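Local coordinates for protein STING-associated CdnE c-di-GMP synthase (Flavobacteriaceae, PDB 6WT8) that probably synthesises the cyclic dinucleotide signal c-di-GMP in a bacterial CBASS antiphage system that works through a STING receptor, at residues A[50-53]-A[54-58]; A[306-309]-A[310-313]; A[202-205]-A[206-210]; A[62-65]-A[66-70]; A[288-291]-A[292-295]. All coordinates share one frame; numbering follows the deposited sequence.

Overall arrangement
All five contacts are local, each within one run of the chain. Contacts 2 and 5 form one neighbourhood, with centres 15 Å apart: Glu308 CG rests 3.8 Å from Ile288 CG1, so the start of the loop after helix 278-287 packs against helix 300-314. Contacts 1 and 4 sit on consecutive helices, with centres 20 Å apart, and touch where Val58 CG1 comes within 4.2 Å of Thr63 OG1. Contact 3 stands apart, its centre 37 Å from that of contact 1 and on the opposite side of the chain's centre. Contact 4 adjoins what is probably the catalytic region: Ser66 OG hydrogen-bonds to Asp104, in an Asp-Val-Asp sequence that resembles the family's metal-binding acid pair.

Contact 1. Residues A[50-53]-A[54-58]; sequences YIKE and SMKGV
Tyr50 and Ser54, one helical turn apart near the end of helix 46-56, show how a serine can double a backbone hydrogen bond. Ser54 N and Ser54 OG both donate to Tyr50 O, each at 2.9 Å and from opposite faces of the carbonyl plane. The hydroxyl gets there because OG stands anti to its own carbonyl carbon (chi1 -71°), turned back along the helix. Ser54 OG also lies over one face of the Tyr50 ring, toward its rim, 3.4 Å from Tyr50 CE1.

Backbone bonds continue from Met55 N to Ile51 O and from Lys56 N to Lys52 O. Past them the helix stops at Gly57, whose positive phi (79°) favours glycine, and a water donates to both Glu53 O and Gly57 O, at 2.8 Å each.

Apolar packing falls to Ile51 and selenomethionine Met55, which run side by side with Ile51 CG2 3.7 Å from Met55 CE.

Among the charges, Lys56 pairs with Glu29 and Glu53 with Arg13, while Lys52 NZ hydrogen-bonds to Glu43 O. The ammonium groups, Lys52 NZ and Lys56 NZ, stand 5.4 Å apart.

With an alanine in place of Ser54, Tyr50 O would probably be left with one donor from this turn, and a gap would open over the tyrosine ring. The buried hydroxyl thus spends its proton inside the helix, while Glu29, bridged to Lys56 and only weakly paired with Lys52, probably eases the repulsion between the two lysines.

Contact 2. Residues A[306-309]-A[310-313]; sequences YQEL and TNII
The ring of Tyr306 presents a face to Thr310, whose OG1 stands 3.6 Å above the plane and over its centre. The two side chains meet at a slant. With chi1 at 176° the tyrosine points its CG opposite the backbone N, which lays the ring along the helix toward the next turn, and Thr310 turns its hydroxyl back to meet it. That hydroxyl, Thr310 OG1, donates to Tyr306 O at 2.9 Å, arriving from above the carbonyl plane, while Thr310 N reaches Tyr306 O at 2.9 Å from the other face. With its proton given to the carbonyl, OG1 shows the ring an oxygen engaged elsewhere.

On another side of helix 300-314, Glu308 bends at chi2 (67°), and its carboxylate swings over Ile312: Glu308 OE2 lies 3.8 Å from Ile312 CD1. That oxygen's own polar partner is Tyr318, which bonds to it through its hydroxyl. Glu308 OE1 accepts a hydrogen bond from a water at 2.8 Å, and the water in turn accepts from Asn311 ND2 at 2.8 Å, so the acid and the amide are linked through solvent.

Leu309 turns to the interior, where Leu346 and Leu350 of helix 336-360 meet it; Leu309 CD2 is 4.4 Å from Ile312 CD1, a loose approach.

This stretch is a plain amphipathic helix. Tyr306 O is gripped by two donors, and both oxygens of the buried Glu308 carboxylate have partners, which would probably lower the cost of setting an acid beside the methyl of an isoleucine.

Contact 3. Residues A[202-205]-A[206-210]; sequences YYKS and VDFMK
Met209, a selenomethionine, folds back over the turn that joins strand 192-204 to helix 206-211, and its side chain can be followed atom by atom. Met209 CB lies 3.5 Å from Ser205 O. Met209 CG comes closer, 3.2 Å from Ser205 O, and also touches the CB of Lys204. The selenium, Met209 SE, stays near that same Lys204 CB, 4.2 Å away, and the chain then bends at chi3 (-83°), carrying the terminal methyl back so that Met209 CE rests 3.5 Å from Lys204 O. The whole chain therefore lies along two successive carbonyls, those of Lys204 and Ser205.

Ser205 is the N-cap of the helix. Ser205 OG accepts from Phe208 N at 3.0 Å with a nearly straight bond (168°), and Ser205 O takes Met209 N at 2.9 Å. The capping oxygen is placed between the backbone N and the carbonyl carbon, and thereby satisfies an N-H of the first turn that has no earlier carbonyl in the helix to meet.

Phe208 meets the stem of Lys204 obliquely, with Lys204 CG 3.8 Å from Phe208 CD2, before the lysine's far end leads off.

Ser205 alone separates strand from helix, and the axes of strand 202-204 and helix 206-210 make an angle of 78°. One neighbour of this strand in the mixed sheet is strand 114-117, where Ser115 and Phe117 touch Lys204, while Met209 packs against Leu122 of helix 119-126 and Leu140 of helix 134-146.

Contact 4. Residues A[62-65]-A[66-70]; sequences YTMN and SKVAA
Thr63 and Lys67 run side by side on one flank of helix 60-81, pointing the same way. The methyl of the threonine does the touching: Thr63 CG2 lies 3.9 Å from Lys67 CE, with the extended lysine passing alongside. Further back, Lys67 CG sits 3.5 Å from Thr63 O, the carbonyl that accepts Lys67 N at 3.2 Å. Selenomethionine Met64 bends at chi2 and chi3 and comes over Lys67 and Val68; its terminal methyl would be unusually close to both, but the side chain has two conformers, so that closeness is doubtful.

Regular backbone bonds, Val68 N to Met64 O and Ala69 N to Asn65 O, each 2.9 Å, set the spacing of these side chains in the long helix 60-81, which packs on the sheet of a probable nucleotidyltransferase fold.

In the next shell, polar ends find partners outside the helix. Thr63 OG1 is hydrogen-bonded to His98, which probably steadies the rotation that brings CG2 to the lysine. Ser66 OG is hydrogen-bonded to Asp104 and to Val105 N. Arg193 of strand 192-204 touches the side chains of Tyr62, Asn65, Ser66 and Ala69.

Contact 5. Residues A[288-291]-A[292-295]; sequences IDVK and KYED
An Asx turn at Asp289 lies at the start of the loop between helices 278-287 and 300-314, and the peptides beyond it fold back on the same few residues. Asp289 OD1 accepts from Lys291 N at 2.9 Å, from above the carboxylate plane, while Asp289 O takes Lys292 N. One residue on, Val290 O has two donors: Glu294 N, at 2.9 Å and nearly along the C=O axis, and Tyr293 N at 3.1 Å, well above the carbonyl plane.

Tyr293 holds the crowded position at its first torsion, with CG between the backbone N and the carbonyl carbon (chi1 71°), which folds the ring back over the loop. Val290 O sits over one face. The side chains of Ile288 and Tyr293 cross at about a right angle, with Ile288 CG2 3.6 Å from Tyr293 CD1. At the phenol end a water in the ring plane, 2.7 Å from Tyr293 OH, also lies within bonding distance of Ile288 O, though it may share its protons with other acceptors. Leu253 and Met256 of helix 253-266 touch the tyrosine side chain too.

Replacing Tyr293 by a serine would probably cost Ile288 the aromatic part of its packing, and the water near Ile288 O its second partner in the loop.

Lys292 stretches out across Asp289 at about a right angle, Lys292 CE 3.9 Å from Asp289 CB. Its ammonium does not reach the carboxylate; instead a water accepts from both Lys292 NZ and Asp289 N, at 2.9 Å from each.

Contact 1. Residues A[50-53]-A[54-58]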
loop_
_atom_site.group_PDB
_atom_site.type_symbol
_atom_site.label_atom_id
_atom_site.label_comp_id
_atom_site.label_asym_id
_atom_site.label_seq_id
_atom_site.Cartn_x
_atom_site.Cartn_y
_atom_site.Cartn_z
ATOM N N TYR A 50 14.908 -14.636 11.577
ATOM C CA TYR A 50 14.702 -14.066 10.249
ATOM C C TYR A 50 13.220 -13.819 9.986
ATOM O O TYR A 50 12.845 -12.769 9.448
ATOM C CB TYR A 50 15.269 -15.008 9.194
ATOM C CG TYR A 50 14.960 -14.593 7.764
ATOM C CD1 TYR A 50 15.402 -13.376 7.258
ATOM C CD2 TYR A 50 14.218 -15.428 6.947
ATOM C CE1 TYR A 50 15.109 -12.961 5.891
ATOM C CE2 TYR A 50 13.930 -15.038 5.594
ATOM C CZ TYR A 50 14.373 -13.828 5.104
ATOM O OH TYR A 50 14.137 -13.398 3.788
ATOM N N ILE A 51 12.400 -14.825 10.256
ATOM C CA ILE A 51 10.947 -14.658 10.054
ATOM C C ILE A 51 10.412 -13.488 10.885
ATOM O O ILE A 51 9.661 -12.623 10.374
ATOM C CB ILE A 51 10.222 -15.961 10.409
ATOM C CG1 ILE A 51 10.617 -17.073 9.441
ATOM C CG2 ILE A 51 8.697 -15.739 10.446
ATOM C CD1 ILE A 51 10.242 -18.464 9.947
ATOM N N LYS A 52 10.814 -13.424 12.160
ATOM C CA LYS A 52 10.306 -12.357 13.042
ATOM C C LYS A 52 10.668 -10.986 12.511
ATOM O O LYS A 52 9.832 -10.062 12.497
ATOM C CB LYS A 52 10.886 -12.504 14.463
ATOM C CG LYS A 52 10.214 -13.565 15.230
ATOM C CD LYS A 52 10.675 -13.532 16.718
ATOM C CE LYS A 52 12.156 -13.807 16.866
ATOM N NZ LYS A 52 12.556 -14.024 18.358
ATOM N N GLU A 53 11.937 -10.801 12.143
ATOM C CA GLU A 53 12.380 -9.472 11.752
ATOM C C GLU A 53 11.837 -9.111 10.381
ATOM O O GLU A 53 11.574 -7.928 10.116
ATOM C CB GLU A 53 13.909 -9.425 11.842
ATOM C CG GLU A 53 14.263 -9.595 13.354
ATOM C CD GLU A 53 15.702 -9.307 13.717
ATOM O OE1 GLU A 53 16.484 -8.959 12.808
ATOM O OE2 GLU A 53 16.047 -9.460 14.938
ATOM N N SER A 54 11.591 -10.125 9.541
ATOM C CA SER A 54 10.945 -9.882 8.255
ATOM C C SER A 54 9.474 -9.495 8.427
ATOM O O SER A 54 8.944 -8.717 7.628
ATOM C CB SER A 54 11.023 -11.119 7.375
ATOM O OG SER A 54 12.347 -11.343 6.926
HETATM N N MSE A 55 8.801 -10.029 9.432
HETATM C CA MSE A 55 7.408 -9.723 9.715
HETATM C C MSE A 55 7.271 -8.353 10.364
HETATM O O MSE A 55 6.282 -7.670 10.115
HETATM C CB MSE A 55 6.775 -10.791 10.621
HETATM C CG MSE A 55 6.472 -12.031 9.820
HETATM SE SE MSE A 55 5.555 -13.291 11.019
HETATM C CE MSE A 55 5.266 -14.533 9.707
ATOM N N LYS A 56 8.202 -7.953 11.228
ATOM C CA LYS A 56 7.972 -6.739 12.021
ATOM C C LYS A 56 8.208 -5.442 11.253
ATOM O O LYS A 56 7.658 -4.396 11.649
ATOM C CB LYS A 56 8.852 -6.760 13.268
ATOM C CG LYS A 56 8.356 -7.781 14.254
ATOM C CD LYS A 56 9.352 -7.917 15.410
ATOM C CE LYS A 56 8.892 -9.048 16.278
ATOM N NZ LYS A 56 9.889 -9.378 17.360
ATOM N N GLY A 57 8.999 -5.457 10.175
ATOM C CA GLY A 57 9.180 -4.263 9.360
ATOM C C GLY A 57 10.156 -3.232 9.929
ATOM O O GLY A 57 11.130 -3.537 10.642
ATOM N N VAL A 58 9.921 -1.976 9.549
ATOM C CA VAL A 58 10.867 -0.880 9.725
ATOM C C VAL A 58 10.725 -0.265 11.112
ATOM O O VAL A 58 9.608 -0.098 11.639
ATOM C CB VAL A 58 10.604 0.156 8.599
ATOM C CG1 VAL A 58 11.350 1.450 8.796
ATOM C CG2 VAL A 58 10.975 -0.477 7.206
HETATM O O HOH W 1 12.343 -5.811 11.720
#

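Contact 2. Residues A[306-309]-A[310-313]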
loop_
_atom_site.group_PDB
_atom_site.type_symbol
_atom_site.label_atom_id
_atom_site.label_comp_id
_atom_site.label_asym_id
_atom_site.label_seq_id
_atom_site.Cartn_x
_atom_site.Cartn_y
_atom_site.Cartn_z
ATOM N N TYR A 306 2.349 -20.484 2.400
ATOM C CA TYR A 306 2.733 -21.520 1.449
ATOM C C TYR A 306 1.512 -22.188 0.855
ATOM O O TYR A 306 1.453 -22.400 -0.365
ATOM C CB TYR A 306 3.638 -22.549 2.114
ATOM C CG TYR A 306 3.989 -23.688 1.207
ATOM C CD1 TYR A 306 4.921 -23.553 0.222
ATOM C CD2 TYR A 306 3.438 -24.948 1.397
ATOM C CE1 TYR A 306 5.259 -24.569 -0.629
ATOM C CE2 TYR A 306 3.768 -25.989 0.528
ATOM C CZ TYR A 306 4.691 -25.782 -0.475
ATOM O OH TYR A 306 5.058 -26.798 -1.316
ATOM N N GLN A 307 0.524 -22.516 1.696
ATOM C CA GLN A 307 -0.696 -23.118 1.182
ATOM C C GLN A 307 -1.402 -22.177 0.199
ATOM O O GLN A 307 -1.876 -22.605 -0.845
ATOM C CB GLN A 307 -1.614 -23.510 2.344
ATOM C CG GLN A 307 -1.080 -24.592 3.233
ATOM C CD GLN A 307 -1.934 -24.674 4.535
ATOM O OE1 GLN A 307 -3.159 -24.769 4.469
ATOM N NE2 GLN A 307 -1.292 -24.567 5.696
ATOM N N GLU A 308 -1.474 -20.894 0.507
ATOM C CA GLU A 308 -2.160 -19.991 -0.397
ATOM C C GLU A 308 -1.441 -19.886 -1.734
ATOM O O GLU A 308 -2.087 -19.923 -2.802
ATOM C CB GLU A 308 -2.253 -18.616 0.250
ATOM C CG GLU A 308 -2.881 -17.565 -0.650
ATOM C CD GLU A 308 -4.366 -17.833 -0.944
ATOM O OE1 GLU A 308 -4.989 -18.664 -0.265
ATOM O OE2 GLU A 308 -4.887 -17.163 -1.858
ATOM N N LEU A 309 -0.105 -19.720 -1.723
ATOM C CA LEU A 309 0.590 -19.656 -3.018
ATOM C C LEU A 309 0.452 -20.951 -3.791
ATOM O O LEU A 309 0.247 -20.903 -5.009
ATOM C CB LEU A 309 2.060 -19.324 -2.826
ATOM C CG LEU A 309 2.332 -17.989 -2.118
ATOM C CD1 LEU A 309 3.815 -17.682 -2.197
ATOM C CD2 LEU A 309 1.587 -16.840 -2.690
ATOM N N THR A 310 0.518 -22.108 -3.107
ATOM C CA THR A 310 0.302 -23.392 -3.770
ATOM C C THR A 310 -1.067 -23.464 -4.430
ATOM O O THR A 310 -1.193 -23.950 -5.574
ATOM C CB THR A 310 0.492 -24.496 -2.712
ATOM O OG1 THR A 310 1.870 -24.440 -2.356
ATOM C CG2 THR A 310 0.117 -25.849 -3.299
ATOM N N ASN A 311 -2.102 -22.960 -3.754
ATOM C CA ASN A 311 -3.456 -22.959 -4.314
ATOM C C ASN A 311 -3.551 -22.028 -5.503
ATOM O O ASN A 311 -4.220 -22.343 -6.499
ATOM C CB ASN A 311 -4.473 -22.494 -3.261
ATOM C CG ASN A 311 -4.677 -23.519 -2.128
ATOM O OD1 ASN A 311 -4.292 -24.681 -2.244
ATOM N ND2 ASN A 311 -5.291 -23.075 -1.035
ATOM N N ILE A 312 -2.868 -20.885 -5.433
ATOM C CA ILE A 312 -2.854 -19.991 -6.600
ATOM C C ILE A 312 -2.225 -20.658 -7.813
ATOM O O ILE A 312 -2.709 -20.479 -8.946
ATOM C CB ILE A 312 -2.144 -18.674 -6.247
ATOM C CG1 ILE A 312 -3.071 -17.904 -5.309
ATOM C CG2 ILE A 312 -1.720 -17.853 -7.536
ATOM C CD1 ILE A 312 -2.328 -16.715 -4.685
ATOM N N ILE A 313 -1.096 -21.358 -7.618
ATOM C CA ILE A 313 -0.410 -22.027 -8.728
ATOM C C ILE A 313 -1.277 -23.140 -9.297
ATOM O O ILE A 313 -1.326 -23.332 -10.529
ATOM C CB ILE A 313 0.955 -22.548 -8.242
ATOM C CG1 ILE A 313 1.892 -21.385 -7.915
ATOM C CG2 ILE A 313 1.605 -23.508 -9.259
ATOM C CD1 ILE A 313 3.000 -21.858 -6.928
HETATM O O HOH W 2 -6.810 -20.703 -0.700
#

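Contact 3. Residues A[202-205]-A[206-210]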
loop_
_atom_site.group_PDB
_atom_site.type_symbol
_atom_site.label_atom_id
_atom_site.label_comp_id
_atom_site.label_asym_id
_atom_site.label_seq_id
_atom_site.Cartn_x
_atom_site.Cartn_y
_atom_site.Cartn_z
ATOM N N TYR A 202 -9.905 14.969 -7.778
ATOM C CA TYR A 202 -10.692 13.811 -7.345
ATOM C C TYR A 202 -11.441 13.172 -8.500
ATOM O O TYR A 202 -11.828 13.809 -9.474
ATOM C CB TYR A 202 -11.747 14.210 -6.306
ATOM C CG TYR A 202 -11.232 14.521 -4.952
ATOM C CD1 TYR A 202 -10.609 13.549 -4.211
ATOM C CD2 TYR A 202 -11.370 15.827 -4.435
ATOM C CE1 TYR A 202 -10.143 13.802 -2.904
ATOM C CE2 TYR A 202 -10.898 16.111 -3.153
ATOM C CZ TYR A 202 -10.302 15.106 -2.403
ATOM O OH TYR A 202 -9.822 15.329 -1.102
ATOM N N TYR A 203 -11.748 11.891 -8.297
ATOM C CA TYR A 203 -12.699 11.173 -9.129
ATOM C C TYR A 203 -13.695 10.486 -8.218
ATOM O O TYR A 203 -13.303 9.695 -7.333
ATOM C CB TYR A 203 -11.991 10.146 -10.017
ATOM C CG TYR A 203 -12.962 9.347 -10.862
ATOM C CD1 TYR A 203 -13.369 9.827 -12.081
ATOM C CD2 TYR A 203 -13.441 8.123 -10.416
ATOM C CE1 TYR A 203 -14.265 9.109 -12.886
ATOM C CE2 TYR A 203 -14.357 7.394 -11.189
ATOM C CZ TYR A 203 -14.737 7.890 -12.429
ATOM O OH TYR A 203 -15.632 7.184 -13.238
ATOM N N LYS A 204 -14.972 10.774 -8.454
ATOM C CA LYS A 204 -16.068 10.173 -7.672
ATOM C C LYS A 204 -16.676 8.989 -8.415
ATOM O O LYS A 204 -17.346 9.166 -9.446
ATOM C CB LYS A 204 -17.147 11.221 -7.373
ATOM C CG LYS A 204 -16.632 12.351 -6.509
ATOM C CD LYS A 204 -17.718 13.433 -6.251
ATOM C CE LYS A 204 -17.025 14.666 -5.634
ATOM N NZ LYS A 204 -17.859 15.925 -5.649
ATOM N N SER A 205 -16.451 7.787 -7.862
ATOM C CA SER A 205 -17.080 6.590 -8.418
ATOM C C SER A 205 -18.519 6.460 -7.930
ATOM O O SER A 205 -18.949 7.153 -7.022
ATOM C CB SER A 205 -16.305 5.348 -7.996
ATOM O OG SER A 205 -16.432 5.194 -6.585
ATOM N N VAL A 206 -19.281 5.587 -8.579
ATOM C CA VAL A 206 -20.618 5.265 -8.088
ATOM C C VAL A 206 -20.562 4.733 -6.659
ATOM O O VAL A 206 -21.397 5.111 -5.819
ATOM C CB VAL A 206 -21.302 4.263 -9.028
ATOM C CG1 VAL A 206 -22.656 3.855 -8.409
ATOM C CG2 VAL A 206 -21.471 4.907 -10.426
ATOM N N ASP A 207 -19.583 3.873 -6.344
ATOM C CA ASP A 207 -19.525 3.356 -4.975
ATOM C C ASP A 207 -19.240 4.466 -3.959
ATOM O O ASP A 207 -19.808 4.461 -2.842
ATOM C CB ASP A 207 -18.491 2.230 -4.890
ATOM C CG ASP A 207 -19.028 0.898 -5.416
ATOM O OD1 ASP A 207 -20.270 0.702 -5.510
ATOM O OD2 ASP A 207 -18.182 0.051 -5.743
ATOM N N PHE A 208 -18.374 5.416 -4.309
ATOM C CA PHE A 208 -18.212 6.583 -3.449
ATOM C C PHE A 208 -19.531 7.363 -3.326
ATOM O O PHE A 208 -19.927 7.763 -2.226
ATOM C CB PHE A 208 -17.107 7.526 -3.963
ATOM C CG PHE A 208 -17.079 8.802 -3.194
ATOM C CD1 PHE A 208 -16.644 8.796 -1.864
ATOM C CD2 PHE A 208 -17.532 9.967 -3.757
ATOM C CE1 PHE A 208 -16.682 9.951 -1.112
ATOM C CE2 PHE A 208 -17.552 11.146 -3.048
ATOM C CZ PHE A 208 -17.126 11.152 -1.712
HETATM N N MSE A 209 -20.197 7.622 -4.443
HETATM C CA MSE A 209 -21.368 8.489 -4.396
HETATM C C MSE A 209 -22.518 7.796 -3.664
HETATM O O MSE A 209 -23.388 8.461 -3.095
HETATM C CB MSE A 209 -21.743 8.928 -5.816
HETATM C CG MSE A 209 -20.603 9.853 -6.405
HETATM SE SE MSE A 209 -21.229 10.664 -8.062
HETATM C CE MSE A 209 -20.857 9.249 -9.292
ATOM N N LYS A 210 -22.491 6.453 -3.593
ATOM C CA LYS A 210 -23.512 5.728 -2.802
ATOM C C LYS A 210 -23.292 5.811 -1.291
ATOM O O LYS A 210 -24.243 5.596 -0.530
ATOM C CB LYS A 210 -23.535 4.231 -3.169
ATOM C CG LYS A 210 -24.136 3.890 -4.512
ATOM C CD LYS A 210 -23.994 2.376 -4.833
ATOM C CE LYS A 210 -24.852 2.052 -6.072
ATOM N NZ LYS A 210 -24.728 0.657 -6.625
#

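Contact 4. Residues A[62-65]-A[66-70]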
loop_
_atom_site.group_PDB
_atom_site.type_symbol
_atom_site.label_atom_id
_atom_site.label_comp_id
_atom_site.label_asym_id
_atom_site.label_seq_id
_atom_site.Cartn_x
_atom_site.Cartn_y
_atom_site.Cartn_z
ATOM N N TYR A 62 11.842 5.891 11.495
ATOM C CA TYR A 62 11.929 6.232 10.078
ATOM C C TYR A 62 10.566 6.628 9.551
ATOM O O TYR A 62 10.404 7.630 8.828
ATOM C CB TYR A 62 12.466 5.022 9.294
ATOM C CG TYR A 62 13.876 4.645 9.686
ATOM C CD1 TYR A 62 14.952 5.425 9.325
ATOM C CD2 TYR A 62 14.114 3.502 10.422
ATOM C CE1 TYR A 62 16.257 5.078 9.719
ATOM C CE2 TYR A 62 15.405 3.131 10.784
ATOM C CZ TYR A 62 16.468 3.906 10.441
ATOM O OH TYR A 62 17.738 3.482 10.873
ATOM N N THR A 63 9.572 5.850 9.929
ATOM C CA THR A 63 8.197 6.091 9.513
ATOM C C THR A 63 7.688 7.412 10.063
ATOM O O THR A 63 7.035 8.189 9.358
ATOM C CB THR A 63 7.380 4.919 10.006
ATOM O OG1 THR A 63 7.936 3.735 9.390
ATOM C CG2 THR A 63 5.907 5.033 9.643
HETATM N N MSE A 64 7.958 7.672 11.333
HETATM C CA MSE A 64 7.539 8.919 11.931
HETATM C C MSE A 64 8.238 10.093 11.281
HETATM O O MSE A 64 7.577 11.114 10.954
HETATM C CB MSE A 64 7.833 8.922 13.435
HETATM C CG MSE A 64 7.356 10.220 14.105
HETATM SE SE MSE A 64 5.402 10.429 14.049
HETATM C CE MSE A 64 4.994 11.447 12.453
ATOM N N ASN A 65 9.544 9.962 11.040
ATOM C CA ASN A 65 10.276 11.048 10.390
ATOM C C ASN A 65 9.696 11.350 9.015
ATOM O O ASN A 65 9.586 12.518 8.628
ATOM C CB ASN A 65 11.762 10.715 10.273
ATOM C CG ASN A 65 12.487 10.952 11.568
ATOM O OD1 ASN A 65 12.020 11.720 12.411
ATOM N ND2 ASN A 65 13.621 10.315 11.728
ATOM N N SER A 66 9.301 10.314 8.264
ATOM C CA SER A 66 8.705 10.523 6.945
ATOM C C SER A 66 7.433 11.343 7.052
ATOM O O SER A 66 7.230 12.298 6.287
ATOM C CB SER A 66 8.411 9.173 6.294
ATOM O OG SER A 66 7.932 9.400 4.958
ATOM N N LYS A 67 6.585 11.016 8.004
ATOM C CA LYS A 67 5.308 11.703 8.113
ATOM C C LYS A 67 5.489 13.131 8.607
ATOM O O LYS A 67 4.770 14.052 8.164
ATOM C CB LYS A 67 4.374 10.921 9.063
ATOM C CG LYS A 67 3.920 9.535 8.519
ATOM C CD LYS A 67 3.133 8.766 9.586
ATOM C CE LYS A 67 2.811 7.370 9.069
ATOM N NZ LYS A 67 2.113 6.643 10.224
ATOM N N VAL A 68 6.439 13.347 9.527
ATOM C CA VAL A 68 6.735 14.707 9.993
ATOM C C VAL A 68 7.273 15.553 8.856
ATOM O O VAL A 68 6.843 16.711 8.663
ATOM C CB VAL A 68 7.744 14.671 11.150
ATOM C CG1 VAL A 68 8.253 16.124 11.478
ATOM C CG2 VAL A 68 7.120 14.055 12.378
ATOM N N ALA A 69 8.196 14.988 8.058
ATOM C CA ALA A 69 8.728 15.732 6.918
ATOM C C ALA A 69 7.607 16.125 5.958
ATOM O O ALA A 69 7.544 17.260 5.483
ATOM C CB ALA A 69 9.803 14.931 6.173
ATOM N N ALA A 70 6.713 15.192 5.656
ATOM C CA ALA A 70 5.600 15.517 4.750
ATOM C C ALA A 70 4.662 16.553 5.376
ATOM O O ALA A 70 4.162 17.447 4.665
ATOM C CB ALA A 70 4.817 14.244 4.401
#

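Contact 5. Residues A[288-291]-A[292-295]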
loop_
_atom_site.group_PDB
_atom_site.type_symbol
_atom_site.label_atom_id
_atom_site.label_comp_id
_atom_site.label_asym_id
_atom_site.label_seq_id
_atom_site.Cartn_x
_atom_site.Cartn_y
_atom_site.Cartn_z
ATOM N N ILE A 288 -6.772 -13.820 1.797
ATOM C CA ILE A 288 -6.830 -14.997 2.658
ATOM C C ILE A 288 -7.948 -14.811 3.685
ATOM O O ILE A 288 -8.111 -13.734 4.268
ATOM C CB ILE A 288 -5.454 -15.240 3.327
ATOM C CG1 ILE A 288 -4.399 -15.549 2.251
ATOM C CG2 ILE A 288 -5.492 -16.432 4.303
ATOM C CD1 ILE A 288 -2.948 -15.661 2.737
ATOM N N ASP A 289 -8.715 -15.878 3.932
ATOM C CA ASP A 289 -9.838 -15.819 4.864
ATOM C C ASP A 289 -9.285 -15.636 6.265
ATOM O O ASP A 289 -8.491 -16.470 6.707
ATOM C CB ASP A 289 -10.634 -17.129 4.756
ATOM C CG ASP A 289 -11.811 -17.235 5.760
ATOM O OD1 ASP A 289 -12.027 -16.393 6.685
ATOM O OD2 ASP A 289 -12.553 -18.237 5.607
ATOM N N VAL A 290 -9.695 -14.559 6.973
ATOM C CA VAL A 290 -9.082 -14.293 8.275
ATOM C C VAL A 290 -9.290 -15.432 9.250
ATOM O O VAL A 290 -8.468 -15.625 10.152
ATOM C CB VAL A 290 -9.572 -12.997 8.944
ATOM C CG1 VAL A 290 -9.025 -11.785 8.225
ATOM C CG2 VAL A 290 -11.124 -12.994 9.129
ATOM N N LYS A 291 -10.400 -16.178 9.135
ATOM C CA LYS A 291 -10.624 -17.237 10.119
ATOM C C LYS A 291 -9.553 -18.318 10.040
ATOM O O LYS A 291 -9.371 -19.075 11.005
ATOM C CB LYS A 291 -12.015 -17.859 9.959
ATOM C CG LYS A 291 -13.084 -16.840 10.228
ATOM C CD LYS A 291 -14.383 -17.478 10.714
ATOM C CE LYS A 291 -15.146 -16.468 11.539
ATOM N NZ LYS A 291 -15.410 -15.254 10.712
ATOM N N LYS A 292 -8.857 -18.420 8.913
ATOM C CA LYS A 292 -7.837 -19.445 8.784
ATOM C C LYS A 292 -6.573 -19.106 9.529
ATOM O O LYS A 292 -5.814 -20.019 9.821
ATOM C CB LYS A 292 -7.497 -19.686 7.323
ATOM C CG LYS A 292 -8.727 -20.230 6.585
ATOM C CD LYS A 292 -8.412 -20.429 5.124
ATOM C CE LYS A 292 -9.678 -20.923 4.371
ATOM N NZ LYS A 292 -9.536 -20.928 2.894
ATOM N N TYR A 293 -6.367 -17.834 9.900
ATOM C CA TYR A 293 -5.088 -17.492 10.481
ATOM C C TYR A 293 -5.121 -16.503 11.651
ATOM O O TYR A 293 -4.058 -16.271 12.249
ATOM C CB TYR A 293 -4.152 -16.952 9.382
ATOM C CG TYR A 293 -4.485 -15.585 8.819
ATOM C CD1 TYR A 293 -5.363 -15.441 7.739
ATOM C CD2 TYR A 293 -3.957 -14.445 9.420
ATOM C CE1 TYR A 293 -5.634 -14.159 7.222
ATOM C CE2 TYR A 293 -4.174 -13.213 8.913
ATOM C CZ TYR A 293 -5.038 -13.079 7.841
ATOM O OH TYR A 293 -5.306 -11.798 7.363
ATOM N N GLU A 294 -6.272 -15.901 11.994
ATOM C CA GLU A 294 -6.253 -14.851 13.000
ATOM C C GLU A 294 -5.820 -15.329 14.384
ATOM O O GLU A 294 -5.428 -14.487 15.208
ATOM C CB GLU A 294 -7.613 -14.190 13.097
ATOM C CG GLU A 294 -8.706 -15.096 13.674
ATOM C CD GLU A 294 -10.020 -14.346 13.668
ATOM O OE1 GLU A 294 -10.498 -14.073 12.553
ATOM O OE2 GLU A 294 -10.518 -13.965 14.748
ATOM N N ASP A 295 -5.844 -16.637 14.663
ATOM C CA ASP A 295 -5.416 -17.115 15.981
ATOM C C ASP A 295 -4.154 -17.951 15.890
ATOM O O ASP A 295 -3.770 -18.601 16.872
ATOM C CB ASP A 295 -6.539 -17.909 16.653
ATOM C CG ASP A 295 -7.691 -17.019 17.061
ATOM O OD1 ASP A 295 -7.435 -15.905 17.566
ATOM O OD2 ASP A 295 -8.855 -17.473 16.940
HETATM O O HOH W 3 -6.405 -11.711 4.934
HETATM O O HOH W 4 -8.293 -18.339 2.370
HETATM O O HOH W 5 -6.930 -18.966 13.195
#